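Local coordinates for protein cephalosporin acylase (PDB 2NLZ) that probably acts as an acylase or gamma-glutamyl transferase, being related to the N-terminal nucleophile hydrolases of the gamma-glutamyltranspeptidase family, at residues G510-I514 / G526-T532. The protein carries 1 engineered substitution. Numbering follows the deposited sequence.
Sequences GRGQI and GGTEPRT
A glutamate side chain can serve a backbone amide of the partner strand, as this antiparallel beta hairpin illustrates. Extended residues 512-514 and 526-528 run at 173°, their axes 4.9 Å apart. Ile514 and Gly527 form a hydrogen-bonded pair (Ile514 N to Gly527 O 3.1 Å, Gly527 N to Ile514 O 2.9 Å); Gln513 faces Thr528 in a non-hydrogen-bonded pair, CA atoms 4.8 Å apart. On that face the Gln513 side chain (m, m) folds across, donating from NE2 to Thr528 OG1 at 2.8 Å.

Beyond Thr528 the chain enters a type I turn, Glu529 to Thr532. The Glu529 side chain (chi1 t, chi2 p) accepts from Gly512 N at OE2 (2.8 Å), while OE1 receives Arg531 N at 2.8 Å and forms a salt bridge with Arg531 NH1 at 2.7 Å, bracing the turn. Aliphatic Arg511 lies along Glu529 (CB to CG 3.7 Å) and Thr532 (CG to CG2 3.8 Å), its guanidinium pairing with Glu62.

Further salt bridges join Arg470 to Glu529 OE2 and Glu482 to Arg531 NE. Within the antiparallel sheet characteristic of N-terminal nucleophile hydrolases, strand 512-517 is flanked by 431-438 and strand 524-528 by 19-21, while Ile514 and Pro530 pack on helix 462-467.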
loop_
_atom_site.group_PDB
_atom_site.type_symbol
_atom_site.label_atom_id
_atom_site.label_comp_id
_atom_site.label_asym_id
_atom_site.label_seq_id
_atom_site.Cartn_x
_atom_site.Cartn_y
_atom_site.Cartn_z
ATOM N N GLY D 510 14.453 -1.784 16.404
ATOM C CA GLY D 510 15.848 -1.401 16.319
ATOM C C GLY D 510 16.187 -0.290 15.347
ATOM O O GLY D 510 15.351 0.148 14.562
ATOM N N ARG D 511 17.439 0.154 15.417
ATOM C CA ARG D 511 17.988 1.160 14.513
ATOM C C ARG D 511 19.250 0.609 13.859
ATOM O O ARG D 511 20.098 0.024 14.517
ATOM C CB ARG D 511 18.275 2.470 15.265
ATOM C CG ARG D 511 17.006 3.160 15.799
ATOM C CD ARG D 511 17.278 4.133 16.930
ATOM N NE ARG D 511 16.127 4.250 17.822
ATOM C CZ ARG D 511 16.073 5.058 18.877
ATOM N NH1 ARG D 511 17.106 5.832 19.180
ATOM N NH2 ARG D 511 14.985 5.097 19.631
ATOM N N GLY D 512 19.382 0.779 12.559
ATOM C CA GLY D 512 20.555 0.247 11.890
ATOM C C GLY D 512 21.346 1.289 11.139
ATOM O O GLY D 512 20.809 2.337 10.764
ATOM N N GLN D 513 22.633 1.016 10.939
ATOM C CA GLN D 513 23.449 1.790 10.006
ATOM C C GLN D 513 24.356 0.831 9.247
ATOM O O GLN D 513 24.832 -0.171 9.794
ATOM C CB GLN D 513 24.304 2.852 10.705
ATOM C CG GLN D 513 23.680 3.535 11.924
ATOM C CD GLN D 513 22.688 4.604 11.552
ATOM O OE1 GLN D 513 21.722 4.849 12.284
ATOM N NE2 GLN D 513 22.916 5.253 10.409
ATOM N N ILE D 514 24.586 1.147 7.977
ATOM C CA ILE D 514 25.419 0.340 7.114
ATOM C C ILE D 514 26.273 1.275 6.264
ATOM O O ILE D 514 25.782 2.270 5.738
ATOM C CB ILE D 514 24.558 -0.581 6.194
ATOM C CG1 ILE D 514 23.919 -1.725 6.996
ATOM C CG2 ILE D 514 25.385 -1.165 5.059
ATOM C CD1 ILE D 514 22.814 -2.487 6.255
ATOM N N GLY D 526 26.241 4.201 1.690
ATOM C CA GLY D 526 25.680 4.232 3.022
ATOM C C GLY D 526 24.176 4.188 3.104
ATOM O O GLY D 526 23.460 4.704 2.233
ATOM N N GLY D 527 23.716 3.545 4.170
ATOM C CA GLY D 527 22.312 3.479 4.529
ATOM C C GLY D 527 22.139 3.863 5.990
ATOM O O GLY D 527 22.982 3.527 6.838
ATOM N N THR D 528 21.054 4.577 6.290
ATOM C CA THR D 528 20.758 4.989 7.660
ATOM C C THR D 528 19.344 4.544 8.059
ATOM O O THR D 528 18.476 4.380 7.205
ATOM C CB THR D 528 20.947 6.526 7.826
ATOM O OG1 THR D 528 21.017 6.874 9.213
ATOM C CG2 THR D 528 19.837 7.325 7.113
ATOM N N GLU D 529 19.131 4.337 9.355
ATOM C CA GLU D 529 17.830 3.921 9.884
ATOM C C GLU D 529 16.706 4.904 9.561
ATOM O O GLU D 529 16.732 6.030 10.026
ATOM C CB GLU D 529 17.919 3.753 11.404
ATOM C CG GLU D 529 16.607 3.372 12.047
ATOM C CD GLU D 529 16.052 2.106 11.466
ATOM O OE1 GLU D 529 14.970 2.184 10.841
ATOM O OE2 GLU D 529 16.716 1.052 11.603
ATOM N N PRO D 530 15.719 4.480 8.761
ATOM C CA PRO D 530 14.610 5.385 8.487
ATOM C C PRO D 530 13.634 5.546 9.665
ATOM O O PRO D 530 12.983 6.582 9.771
ATOM C CB PRO D 530 13.928 4.746 7.279
ATOM C CG PRO D 530 14.269 3.309 7.360
ATOM C CD PRO D 530 15.588 3.201 8.039
ATOM N N ARG D 531 13.556 4.561 10.557
ATOM C CA ARG D 531 12.616 4.627 11.685
ATOM C C ARG D 531 12.911 5.691 12.762
ATOM O O ARG D 531 12.181 5.790 13.751
ATOM C CB ARG D 531 12.483 3.257 12.342
ATOM C CG ARG D 531 11.853 2.227 11.448
ATOM C CD ARG D 531 12.171 0.834 11.931
ATOM N NE ARG D 531 11.837 -0.189 10.940
ATOM C CZ ARG D 531 12.574 -0.482 9.872
ATOM N NH1 ARG D 531 13.692 0.178 9.622
ATOM N NH2 ARG D 531 12.182 -1.433 9.042
ATOM N N THR D 532 13.960 6.485 12.562
ATOM C CA THR D 532 14.396 7.454 13.553
ATOM C C THR D 532 15.046 8.680 12.889
ATOM O O THR D 532 15.144 8.744 11.663
ATOM C CB THR D 532 15.354 6.786 14.579
ATOM O OG1 THR D 532 15.562 7.647 15.701
ATOM C CG2 THR D 532 16.692 6.444 13.944
HETATM O O HOH W 1 13.147 4.435 16.364
HETATM O O HOH W 2 19.225 6.846 10.940
#